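Local coordinates for beta-hexosaminidase (Neisseria gonorrhoeae, PDB 6JTJ), which probably cleaves terminal beta-1,4-linked N-acetylglucosamine from peptidoglycan fragments during cell-wall recycling, at residues 162-167 and 194-199; 141-146 and 190-195; 147-152 and 372-377; 99-104 and 352-357. One frame throughout, in Å; residues are numbered along the deposited sequence.

How the interactions relate
The four contacts lie at different depths of one barrel. Interaction 1 is buried and lies nearest the bound N-acetylglucosamine; it seats helix 186-202 on the barrel wall through proline and leucine. Interaction 2, partly buried, uses the same helix farther out, against helix 136-155, where alanine and glycine permit close backbones. Interaction 3 joins helix 136-155 to the C-terminal helix 369-382 through one valine, far from the chain's centre yet buried where it touches. All three touch one another, leading outward from the barrel wall. Interaction 4 mixes an apolar centre with a charged, partly exposed margin; its strand 101-108 touches interaction 1, where Phe163 meets Ala103 and Val104.

Interaction 1. Residues 162-167 and 194-199; sequences SFTPVL and LALQKG
Pro165 and Leu196 make the closest approach here, the ring carbon CB of Pro165 lying 3.7 Å from the CD2 methyl of Leu196. The same methyl reaches Thr164 more loosely, 4.2 Å from its OG1, so one leucine branch rests against two successive loop residues. The helix contributes a methyl group, and the contact is van der Waals packing in a buried place. Leu196 holds CG anti to its backbone N (chi1 -174°), which carries the forked end off the helix and into the layer between two elements: CD2 faces the loop, while CD1 packs on helix 136-155, 3.6 Å from Gly147 N. On the other segment, the peptide bond between Thr164 and Pro165 is cis, which probably helps to turn the proline ring toward the leucine.

The next shell fixes this loop firmly. Backbone hydrogen bonds tie Thr164 to Cys208, and both Pro165 and Leu167 to Lys210, and the carbonyl oxygen of Phe163 accepts from Lys210 NZ, a predicted substrate-binding group. The nearest atoms of the Thr164 side chain and the bound N-acetylglucosamine are about 8 Å apart. The loop thus prolongs strand 161-162 between strands 101-108 and 208-212, with helix 186-202 laid along its outside and helices 136-155 and 242-249 flanking that helix.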
loop_
_atom_site.group_PDB
_atom_site.type_symbol
_atom_site.label_atom_id
_atom_site.label_comp_id
_atom_site.label_asym_id
_atom_site.label_seq_id
_atom_site.Cartn_x
_atom_site.Cartn_y
_atom_site.Cartn_z
ATOM N N SER C 162 -1.066 3.734 -20.259
ATOM C CA SER C 162 -1.234 3.196 -18.904
ATOM C C SER C 162 0.112 3.145 -18.186
ATOM O O SER C 162 1.133 2.815 -18.790
ATOM C CB SER C 162 -1.822 1.795 -18.943
ATOM O OG SER C 162 -1.906 1.252 -17.633
ATOM N N PHE C 163 0.115 3.505 -16.906
ATOM C CA PHE C 163 1.326 3.452 -16.100
ATOM C C PHE C 163 1.596 2.001 -15.677
ATOM O O PHE C 163 1.281 1.594 -14.577
ATOM C CB PHE C 163 1.234 4.401 -14.879
ATOM C CG PHE C 163 1.240 5.880 -15.234
ATOM C CD1 PHE C 163 2.174 6.388 -16.123
ATOM C CD2 PHE C 163 0.330 6.770 -14.677
ATOM C CE1 PHE C 163 2.203 7.745 -16.437
ATOM C CE2 PHE C 163 0.366 8.132 -14.988
ATOM C CZ PHE C 163 1.306 8.618 -15.864
ATOM N N THR C 164 2.194 1.247 -16.590
ATOM C CA THR C 164 2.469 -0.155 -16.412
ATOM C C THR C 164 3.586 -0.489 -17.401
ATOM O O THR C 164 3.697 0.153 -18.462
ATOM C CB THR C 164 1.179 -0.970 -16.628
ATOM O OG1 THR C 164 1.316 -2.292 -16.096
ATOM C CG2 THR C 164 0.795 -1.034 -18.109
ATOM N N PRO C 165 4.429 -1.484 -17.082
ATOM C CA PRO C 165 4.358 -2.433 -15.992
ATOM C C PRO C 165 5.186 -2.146 -14.750
ATOM O O PRO C 165 6.224 -1.474 -14.808
ATOM C CB PRO C 165 4.927 -3.678 -16.619
ATOM C CG PRO C 165 6.024 -3.157 -17.494
ATOM C CD PRO C 165 5.472 -1.871 -18.055
ATOM N N VAL C 166 4.744 -2.756 -13.654
ATOM C CA VAL C 166 5.545 -2.917 -12.461
ATOM C C VAL C 166 6.710 -3.872 -12.740
ATOM O O VAL C 166 6.497 -4.993 -13.194
ATOM C CB VAL C 166 4.678 -3.461 -11.311
ATOM C CG1 VAL C 166 5.530 -3.836 -10.105
ATOM C CG2 VAL C 166 3.648 -2.417 -10.916
ATOM N N LEU C 167 7.922 -3.409 -12.470
ATOM C CA LEU C 167 9.150 -4.163 -12.655
ATOM C C LEU C 167 9.797 -4.520 -11.326
ATOM O O LEU C 167 10.868 -5.125 -11.272
ATOM C CB LEU C 167 10.130 -3.329 -13.473
ATOM C CG LEU C 167 9.669 -2.913 -14.862
ATOM C CD1 LEU C 167 10.742 -2.088 -15.574
ATOM C CD2 LEU C 167 9.325 -4.123 -15.706
ATOM N N LEU C 194 8.750 -7.399 -21.040
ATOM C CA LEU C 194 8.994 -7.175 -22.468
ATOM C C LEU C 194 7.866 -7.694 -23.346
ATOM O O LEU C 194 7.436 -7.033 -24.298
ATOM C CB LEU C 194 10.313 -7.822 -22.891
ATOM C CG LEU C 194 11.580 -7.164 -22.359
ATOM C CD1 LEU C 194 12.781 -8.088 -22.551
ATOM C CD2 LEU C 194 11.827 -5.830 -23.051
ATOM N N ALA C 195 7.319 -8.846 -22.973
ATOM C CA ALA C 195 6.165 -9.403 -23.689
ATOM C C ALA C 195 4.927 -8.561 -23.494
ATOM O O ALA C 195 4.126 -8.349 -24.435
ATOM C CB ALA C 195 5.902 -10.832 -23.223
ATOM N N LEU C 196 4.710 -8.095 -22.266
ATOM C CA LEU C 196 3.571 -7.205 -22.033
ATOM C C LEU C 196 3.741 -5.953 -22.882
ATOM O O LEU C 196 2.778 -5.459 -23.475
ATOM C CB LEU C 196 3.475 -6.818 -20.551
ATOM C CG LEU C 196 2.223 -5.994 -20.205
ATOM C CD1 LEU C 196 1.059 -6.886 -19.804
ATOM C CD2 LEU C 196 2.522 -5.025 -19.079
ATOM N N GLN C 197 4.961 -5.425 -22.904
ATOM C CA GLN C 197 5.266 -4.183 -23.633
ATOM C C GLN C 197 4.911 -4.291 -25.129
ATOM O O GLN C 197 4.314 -3.378 -25.697
ATOM C CB GLN C 197 6.745 -3.814 -23.435
ATOM C CG GLN C 197 7.220 -2.617 -24.253
ATOM C CD GLN C 197 8.580 -2.123 -23.819
ATOM O OE1 GLN C 197 8.687 -1.122 -23.104
ATOM N NE2 GLN C 197 9.632 -2.853 -24.193
ATOM N N LYS C 198 5.236 -5.423 -25.741
ATOM C CA LYS C 198 4.856 -5.685 -27.150
ATOM C C LYS C 198 3.354 -5.735 -27.339
ATOM O O LYS C 198 2.817 -5.189 -28.305
ATOM C CB LYS C 198 5.456 -7.006 -27.627
ATOM C CG LYS C 198 6.945 -6.932 -27.876
ATOM C CD LYS C 198 7.493 -8.219 -28.482
ATOM C CE LYS C 198 8.982 -8.298 -28.263
ATOM N NZ LYS C 198 9.424 -9.705 -28.107
ATOM N N GLY C 199 2.651 -6.330 -26.373
ATOM C CA GLY C 199 1.193 -6.306 -26.373
ATOM C C GLY C 199 0.628 -4.906 -26.298
ATOM O O GLY C 199 -0.311 -4.553 -27.034
#

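Interaction 2. Residues 141-146 and 190-195; sequences TAAGQV and ARLALA
At Gly144 of helix 136-155 and Ala195 of helix 186-202 the backbones come near enough to meet, with CA atoms 5.1 Å apart. The short segments run in broadly the same direction, crossing at -40° with a closest axis separation of 8.2 Å. Glycine and alanine at the crossing leave room for this proximity. Gly144 offers its CA hydrogen to the carbonyl oxygen of Ala195 (CA to O 3.5 Å, 139° at the hydrogen), a bent CH...O contact. That oxygen also accepts the helical hydrogen bond from Gly199 N, so the glycine adds a weak second partner to an acceptor already engaged.

Beside this backbone contact sits Ala143, whose CB points into helix 186-202. It lies 3.9 Å from the CB of Ala195, methyl against methyl, and 3.8 Å from the carbonyl oxygen of Leu192, fitting over the turn between these two residues. Leu192 closes the edge: with chi1 at -66° its branched end leans back across, and CD2 comes within 4.4 Å of the Ala143 methyl. Leu127 of helix 124-134 also touches Ala143, and Leu192 also touches Phe182.

With alanine methyls, a bare glycine and carbonyl oxygens as its main surfaces, the joint has little directional chemistry. Its cohesion comes chiefly from van der Waals contact and partial burial of apolar surface, helped slightly by the CH...O interaction.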
loop_
_atom_site.group_PDB
_atom_site.type_symbol
_atom_site.label_atom_id
_atom_site.label_comp_id
_atom_site.label_asym_id
_atom_site.label_seq_id
_atom_site.Cartn_x
_atom_site.Cartn_y
_atom_site.Cartn_z
ATOM N N THR C 141 3.235 -15.428 -24.028
ATOM C CA THR C 141 2.078 -15.323 -24.895
ATOM C C THR C 141 0.903 -14.719 -24.156
ATOM O O THR C 141 0.175 -13.860 -24.677
ATOM C CB THR C 141 1.681 -16.718 -25.422
ATOM O OG1 THR C 141 2.785 -17.274 -26.152
ATOM C CG2 THR C 141 0.460 -16.649 -26.333
ATOM N N ALA C 142 0.699 -15.185 -22.934
ATOM C CA ALA C 142 -0.389 -14.664 -22.118
ATOM C C ALA C 142 -0.155 -13.178 -21.805
ATOM O O ALA C 142 -1.076 -12.373 -21.914
ATOM C CB ALA C 142 -0.501 -15.466 -20.834
ATOM N N ALA C 143 1.077 -12.828 -21.443
ATOM C CA ALA C 143 1.440 -11.424 -21.167
ATOM C C ALA C 143 1.154 -10.523 -22.361
ATOM O O ALA C 143 0.592 -9.434 -22.206
ATOM C CB ALA C 143 2.897 -11.320 -20.744
ATOM N N GLY C 144 1.479 -10.989 -23.561
ATOM C CA GLY C 144 1.220 -10.222 -24.794
ATOM C C GLY C 144 -0.248 -9.940 -25.009
ATOM O O GLY C 144 -0.651 -8.821 -25.379
ATOM N N GLN C 145 -1.079 -10.931 -24.735
ATOM C CA GLN C 145 -2.534 -10.764 -24.844
ATOM C C GLN C 145 -3.094 -9.826 -23.792
ATOM O O GLN C 145 -3.948 -8.988 -24.091
ATOM C CB GLN C 145 -3.249 -12.119 -24.722
ATOM C CG GLN C 145 -2.971 -13.097 -25.887
ATOM C CD GLN C 145 -3.279 -12.497 -27.282
ATOM O OE1 GLN C 145 -4.408 -12.089 -27.583
ATOM N NE2 GLN C 145 -2.232 -12.349 -28.099
ATOM N N VAL C 146 -2.596 -9.926 -22.569
ATOM C CA VAL C 146 -3.016 -8.985 -21.516
ATOM C C VAL C 146 -2.667 -7.560 -21.929
ATOM O O VAL C 146 -3.506 -6.677 -21.873
ATOM C CB VAL C 146 -2.389 -9.332 -20.149
ATOM C CG1 VAL C 146 -2.649 -8.223 -19.143
ATOM C CG2 VAL C 146 -2.962 -10.648 -19.629
ATOM N N ALA C 190 11.762 -9.443 -16.264
ATOM C CA ALA C 190 12.206 -8.762 -17.489
ATOM C C ALA C 190 11.511 -9.317 -18.697
ATOM O O ALA C 190 10.944 -8.579 -19.503
ATOM C CB ALA C 190 13.719 -8.873 -17.655
ATOM N N ARG C 191 11.472 -10.633 -18.810
ATOM C CA ARG C 191 10.877 -11.239 -20.003
ATOM C C ARG C 191 9.359 -11.071 -20.060
ATOM O O ARG C 191 8.807 -10.785 -21.126
ATOM C CB ARG C 191 11.300 -12.711 -20.125
ATOM C CG ARG C 191 12.847 -12.861 -20.292
ATOM C CD ARG C 191 13.209 -13.215 -21.724
ATOM N NE ARG C 191 12.669 -12.363 -22.776
ATOM C CZ ARG C 191 13.296 -11.376 -23.427
ATOM N NH1 ARG C 191 14.520 -10.987 -23.107
ATOM N NH2 ARG C 191 12.652 -10.764 -24.425
ATOM N N LEU C 192 8.667 -11.207 -18.926
ATOM C CA LEU C 192 7.222 -10.980 -18.939
ATOM C C LEU C 192 6.911 -9.528 -19.246
ATOM O O LEU C 192 5.967 -9.215 -19.974
ATOM C CB LEU C 192 6.598 -11.404 -17.605
ATOM C CG LEU C 192 6.694 -12.920 -17.375
ATOM C CD1 LEU C 192 6.415 -13.280 -15.922
ATOM C CD2 LEU C 192 5.718 -13.633 -18.305
ATOM N N ALA C 193 7.717 -8.630 -18.696
ATOM C CA ALA C 193 7.521 -7.201 -18.943
ATOM C C ALA C 193 7.691 -6.882 -20.432
ATOM O O ALA C 193 6.888 -6.157 -21.002
ATOM C CB ALA C 193 8.509 -6.391 -18.098
ATOM N N LEU C 194 8.750 -7.399 -21.040
ATOM C CA LEU C 194 8.994 -7.175 -22.468
ATOM C C LEU C 194 7.866 -7.694 -23.346
ATOM O O LEU C 194 7.436 -7.033 -24.298
ATOM C CB LEU C 194 10.313 -7.822 -22.891
ATOM C CG LEU C 194 11.580 -7.164 -22.359
ATOM C CD1 LEU C 194 12.781 -8.088 -22.551
ATOM C CD2 LEU C 194 11.827 -5.830 -23.051
ATOM N N ALA C 195 7.319 -8.846 -22.973
ATOM C CA ALA C 195 6.165 -9.403 -23.689
ATOM C C ALA C 195 4.927 -8.561 -23.494
ATOM O O ALA C 195 4.126 -8.349 -24.435
ATOM C CB ALA C 195 5.902 -10.832 -23.223
#

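Interaction 3. Residues 147-152 and 372-377; sequences GRVLAT and QAAQAF
Val149 carries the contact with Ala374 and Gln375 on the C-terminal helix, and the residues along its own helix frame it. First comes Arg148, whose extended side chain runs along the margin of the contact toward Val365 and Phe371 without a close approach to residues 372-377. Its carbonyl oxygen is put to use one turn later.

Val149 follows and does the touching. Its CG2 methyl, anti to the carbonyl carbon (chi1 170° for CG1), is directed at the backbone of the facing helix, where it lies 3.7 Å from Ala374 C. The same methyl is 3.8 Å from Ala374 CB, so it packs beside a peptide unit as well as a methyl. CG1, the other branch, runs beside the aliphatic part of Gln375, 4.4 Å from its CG. The amide end of that glutamine continues past the valine, where its NE2 is hydrogen-bonded to Glu153.

Thr152 ends the walk. Its OG1 donates to Arg148 O at 2.7 Å, and its backbone N donates to the same oxygen at 2.9 Å; the two come from opposite faces of the carbonyl plane, which grips the oxygen twice and fixes the hydroxyl's rotation.

Here the C-terminal helix 369-382 packs on helix 136-155, on the side away from strand 161-162, as an extra layer outside the (beta/alpha)8 barrel.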
loop_
_atom_site.group_PDB
_atom_site.type_symbol
_atom_site.label_atom_id
_atom_site.label_comp_id
_atom_site.label_asym_id
_atom_site.label_seq_id
_atom_site.Cartn_x
_atom_site.Cartn_y
_atom_site.Cartn_z
ATOM N N GLY C 147 -1.440 -7.348 -22.383
ATOM C CA GLY C 147 -1.011 -6.006 -22.829
ATOM C C GLY C 147 -1.858 -5.451 -23.951
ATOM O O GLY C 147 -2.278 -4.296 -23.933
ATOM N N ARG C 148 -2.148 -6.309 -24.919
ATOM C CA ARG C 148 -2.977 -5.916 -26.050
ATOM C C ARG C 148 -4.380 -5.495 -25.638
ATOM O O ARG C 148 -4.896 -4.466 -26.077
ATOM C CB ARG C 148 -3.043 -7.069 -27.058
ATOM C CG ARG C 148 -3.719 -6.676 -28.369
ATOM C CD ARG C 148 -3.946 -7.846 -29.309
ATOM N NE ARG C 148 -4.771 -7.401 -30.449
ATOM C CZ ARG C 148 -5.436 -8.198 -31.285
ATOM N NH1 ARG C 148 -5.389 -9.520 -31.124
ATOM N NH2 ARG C 148 -6.163 -7.670 -32.280
ATOM N N VAL C 149 -5.021 -6.311 -24.812
ATOM C CA VAL C 149 -6.372 -5.999 -24.370
ATOM C C VAL C 149 -6.378 -4.747 -23.530
ATOM O O VAL C 149 -7.194 -3.849 -23.725
ATOM C CB VAL C 149 -6.956 -7.178 -23.577
ATOM C CG1 VAL C 149 -8.265 -6.798 -22.903
ATOM C CG2 VAL C 149 -7.172 -8.366 -24.510
ATOM N N LEU C 150 -5.461 -4.695 -22.571
ATOM C CA LEU C 150 -5.358 -3.561 -21.668
ATOM C C LEU C 150 -5.282 -2.256 -22.457
ATOM O O LEU C 150 -6.068 -1.334 -22.244
ATOM C CB LEU C 150 -4.103 -3.759 -20.805
ATOM C CG LEU C 150 -3.744 -2.796 -19.684
ATOM C CD1 LEU C 150 -2.708 -3.493 -18.815
ATOM C CD2 LEU C 150 -3.190 -1.474 -20.201
ATOM N N ALA C 151 -4.316 -2.199 -23.360
ATOM C CA ALA C 151 -4.033 -0.980 -24.105
ATOM C C ALA C 151 -5.148 -0.644 -25.098
ATOM O O ALA C 151 -5.590 0.503 -25.163
ATOM C CB ALA C 151 -2.692 -1.104 -24.832
ATOM N N THR C 152 -5.615 -1.640 -25.844
ATOM C CA THR C 152 -6.599 -1.388 -26.898
ATOM C C THR C 152 -7.890 -0.798 -26.333
ATOM O O THR C 152 -8.417 0.164 -26.869
ATOM C CB THR C 152 -6.909 -2.651 -27.714
ATOM O OG1 THR C 152 -5.700 -3.196 -28.261
ATOM C CG2 THR C 152 -7.859 -2.312 -28.865
ATOM N N GLN C 372 -11.738 -9.944 -29.870
ATOM C CA GLN C 372 -12.765 -10.457 -28.956
ATOM C C GLN C 372 -12.328 -11.749 -28.263
ATOM O O GLN C 372 -12.625 -11.958 -27.088
ATOM C CB GLN C 372 -14.107 -10.646 -29.658
ATOM C CG GLN C 372 -14.815 -9.338 -29.917
ATOM C CD GLN C 372 -16.115 -9.500 -30.722
ATOM O OE1 GLN C 372 -17.207 -9.614 -30.172
ATOM N NE2 GLN C 372 -15.980 -9.530 -32.031
ATOM N N ALA C 373 -11.588 -12.592 -28.972
ATOM C CA ALA C 373 -11.035 -13.806 -28.361
ATOM C C ALA C 373 -9.981 -13.467 -27.315
ATOM O O ALA C 373 -9.895 -14.118 -26.256
ATOM C CB ALA C 373 -10.442 -14.700 -29.429
ATOM N N ALA C 374 -9.131 -12.482 -27.627
ATOM C CA ALA C 374 -8.126 -12.036 -26.660
ATOM C C ALA C 374 -8.819 -11.567 -25.391
ATOM O O ALA C 374 -8.397 -11.927 -24.285
ATOM C CB ALA C 374 -7.258 -10.929 -27.265
ATOM N N GLN C 375 -9.869 -10.771 -25.559
ATOM C CA GLN C 375 -10.649 -10.296 -24.440
ATOM C C GLN C 375 -11.115 -11.424 -23.542
ATOM O O GLN C 375 -10.914 -11.386 -22.320
ATOM C CB GLN C 375 -11.863 -9.509 -24.907
ATOM C CG GLN C 375 -11.558 -8.134 -25.437
ATOM C CD GLN C 375 -12.814 -7.453 -25.929
ATOM O OE1 GLN C 375 -13.492 -7.982 -26.772
ATOM N NE2 GLN C 375 -13.106 -6.275 -25.433
ATOM N N ALA C 376 -11.712 -12.445 -24.142
ATOM C CA ALA C 376 -12.236 -13.569 -23.366
ATOM C C ALA C 376 -11.122 -14.356 -22.666
ATOM O O ALA C 376 -11.292 -14.820 -21.527
ATOM C CB ALA C 376 -13.075 -14.487 -24.250
ATOM N N PHE C 377 -9.990 -14.525 -23.337
ATOM C CA PHE C 377 -8.846 -15.189 -22.702
ATOM C C PHE C 377 -8.364 -14.417 -21.454
ATOM O O PHE C 377 -8.081 -15.002 -20.402
ATOM C CB PHE C 377 -7.695 -15.319 -23.693
ATOM C CG PHE C 377 -6.396 -15.799 -23.063
ATOM C CD1 PHE C 377 -6.207 -17.129 -22.746
ATOM C CD2 PHE C 377 -5.372 -14.905 -22.775
ATOM C CE1 PHE C 377 -5.016 -17.566 -22.176
ATOM C CE2 PHE C 377 -4.176 -15.331 -22.192
ATOM C CZ PHE C 377 -3.996 -16.668 -21.893
#

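Interaction 4. Residues 99-104 and 352-357; sequences ELIIAV and YMENSL
At the beginning of barrel strand 101-108, Ile101 meets the loop that follows helix 346-352, packing against Met353 and Glu354. This is the N-terminal end of the strand; the predicted substrate-binding residue Asp105 lies farther along it. The CD1 methyl of Ile101 is the main probe, 3.8 Å from Glu354 CA. It also lies 4.1 Å from Glu354 CG, and the isoleucine thus rests on the backbone and aliphatic stem of the glutamate. Its CG2 branch, anti to the backbone N, comes 4.3 Å from the CE methyl of Met353, a loose apolar contact.

Around this centre the chemistry turns polar. The extended Glu354 side chain brings its OE1 to 4.4 Å from Glu99 OE1, a like-charge approach that probably costs some energy. It may be eased by Arg44, which bonds to Glu99 O and makes a long, weak ion pair with Glu354 OE1; Glu354 OE2 is hydrogen-bonded to Gln351 NE2. Beyond the glutamate, Asn355 OD1 accepts from Leu357 N at 2.9 Å with a nearly straight N-H (164°), in the carbonyl plane, forming an Asx turn. Asp160 then bridges the segments, one carboxylate oxygen taking Ile102 N and the other Asn355 N.

Ile102 packs outward on helix 82-94, and Ile101 faces the opposite way, onto the loop between helices 346-352 and 359-367, which packs at the N-terminal end of a strand of a (beta/alpha)8 (TIM) barrel, as in glycosyl hydrolase family 3.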
loop_
_atom_site.group_PDB
_atom_site.type_symbol
_atom_site.label_atom_id
_atom_site.label_comp_id
_atom_site.label_asym_id
_atom_site.label_seq_id
_atom_site.Cartn_x
_atom_site.Cartn_y
_atom_site.Cartn_z
ATOM N N GLU C 99 -1.878 17.913 -28.284
ATOM C CA GLU C 99 -2.940 17.558 -27.373
ATOM C C GLU C 99 -2.345 17.066 -26.062
ATOM O O GLU C 99 -1.316 16.383 -26.042
ATOM C CB GLU C 99 -3.845 16.508 -28.000
ATOM C CG GLU C 99 -4.514 17.001 -29.284
ATOM C CD GLU C 99 -5.392 15.961 -29.954
ATOM O OE1 GLU C 99 -5.100 14.764 -29.818
ATOM O OE2 GLU C 99 -6.367 16.335 -30.644
ATOM N N LEU C 100 -2.965 17.481 -24.962
ATOM C CA LEU C 100 -2.549 17.040 -23.640
ATOM C C LEU C 100 -2.513 15.510 -23.606
ATOM O O LEU C 100 -3.448 14.866 -24.051
ATOM C CB LEU C 100 -3.508 17.570 -22.566
ATOM C CG LEU C 100 -3.498 19.084 -22.303
ATOM C CD1 LEU C 100 -4.592 19.445 -21.310
ATOM C CD2 LEU C 100 -2.151 19.579 -21.804
ATOM N N ILE C 101 -1.414 14.958 -23.094
ATOM C CA ILE C 101 -1.259 13.515 -22.929
ATOM C C ILE C 101 -2.115 13.052 -21.747
ATOM O O ILE C 101 -2.129 13.679 -20.701
ATOM C CB ILE C 101 0.224 13.145 -22.689
ATOM C CG1 ILE C 101 1.041 13.375 -23.961
ATOM C CG2 ILE C 101 0.370 11.706 -22.220
ATOM C CD1 ILE C 101 0.723 12.456 -25.117
ATOM N N ILE C 102 -2.851 11.972 -21.936
ATOM C CA ILE C 102 -3.755 11.461 -20.916
ATOM C C ILE C 102 -3.305 10.064 -20.481
ATOM O O ILE C 102 -3.130 9.165 -21.316
ATOM C CB ILE C 102 -5.212 11.398 -21.441
ATOM C CG1 ILE C 102 -5.646 12.780 -21.963
ATOM C CG2 ILE C 102 -6.151 10.910 -20.348
ATOM C CD1 ILE C 102 -7.043 12.821 -22.555
ATOM N N ALA C 103 -3.129 9.888 -19.181
ATOM C CA ALA C 103 -2.685 8.613 -18.627
ATOM C C ALA C 103 -3.610 8.096 -17.542
ATOM O O ALA C 103 -4.461 8.823 -17.027
ATOM C CB ALA C 103 -1.274 8.744 -18.082
ATOM N N VAL C 104 -3.452 6.808 -17.244
ATOM C CA VAL C 104 -4.206 6.130 -16.183
ATOM C C VAL C 104 -3.389 4.943 -15.651
ATOM O O VAL C 104 -2.499 4.433 -16.333
ATOM C CB VAL C 104 -5.573 5.639 -16.703
ATOM C CG1 VAL C 104 -5.405 4.460 -17.658
ATOM C CG2 VAL C 104 -6.506 5.272 -15.563
ATOM N N TYR C 352 6.742 10.925 -27.739
ATOM C CA TYR C 352 6.965 9.485 -27.775
ATOM C C TYR C 352 5.832 8.700 -27.074
ATOM O O TYR C 352 5.529 7.581 -27.466
ATOM C CB TYR C 352 8.311 9.164 -27.135
ATOM C CG TYR C 352 8.768 7.726 -27.288
ATOM C CD1 TYR C 352 9.140 7.210 -28.536
ATOM C CD2 TYR C 352 8.850 6.891 -26.185
ATOM C CE1 TYR C 352 9.576 5.896 -28.669
ATOM C CE2 TYR C 352 9.284 5.588 -26.302
ATOM C CZ TYR C 352 9.636 5.086 -27.539
ATOM O OH TYR C 352 10.053 3.777 -27.619
ATOM N N MET C 353 5.178 9.307 -26.082
ATOM C CA MET C 353 4.080 8.648 -25.356
ATOM C C MET C 353 2.702 8.768 -26.011
ATOM O O MET C 353 1.751 8.158 -25.533
ATOM C CB MET C 353 4.004 9.192 -23.929
ATOM C CG MET C 353 5.233 8.865 -23.081
ATOM S SD MET C 353 5.028 9.379 -21.366
ATOM C CE MET C 353 4.553 11.103 -21.495
ATOM N N GLU C 354 2.577 9.567 -27.070
ATOM C CA GLU C 354 1.278 9.738 -27.723
ATOM C C GLU C 354 0.803 8.394 -28.254
ATOM O O GLU C 354 1.597 7.582 -28.718
ATOM C CB GLU C 354 1.292 10.762 -28.869
ATOM C CG GLU C 354 -0.046 11.489 -28.996
ATOM C CD GLU C 354 -0.013 12.670 -29.958
ATOM O OE1 GLU C 354 -0.905 13.567 -29.880
ATOM O OE2 GLU C 354 0.929 12.703 -30.793
ATOM N N ASN C 355 -0.498 8.155 -28.138
ATOM C CA ASN C 355 -1.075 6.930 -28.654
ATOM C C ASN C 355 -0.846 6.842 -30.160
ATOM O O ASN C 355 -0.983 7.838 -30.869
ATOM C CB ASN C 355 -2.568 6.851 -28.378
ATOM C CG ASN C 355 -3.063 5.420 -28.374
ATOM O OD1 ASN C 355 -3.133 4.791 -29.418
ATOM N ND2 ASN C 355 -3.427 4.911 -27.206
ATOM N N SER C 356 -0.482 5.664 -30.634
ATOM C CA SER C 356 -0.152 5.487 -32.033
ATOM C C SER C 356 -1.361 5.053 -32.890
ATOM O O SER C 356 -1.249 5.014 -34.096
ATOM C CB SER C 356 1.040 4.512 -32.168
ATOM O OG SER C 356 0.691 3.212 -31.742
ATOM N N LEU C 357 -2.494 4.704 -32.274
ATOM C CA LEU C 357 -3.693 4.262 -33.011
ATOM C C LEU C 357 -4.761 5.327 -33.078
ATOM O O LEU C 357 -5.057 5.956 -32.068
ATOM C CB LEU C 357 -4.317 3.050 -32.331
ATOM C CG LEU C 357 -3.563 1.725 -32.316
ATOM C CD1 LEU C 357 -4.470 0.661 -31.709
ATOM C CD2 LEU C 357 -3.127 1.305 -33.705
#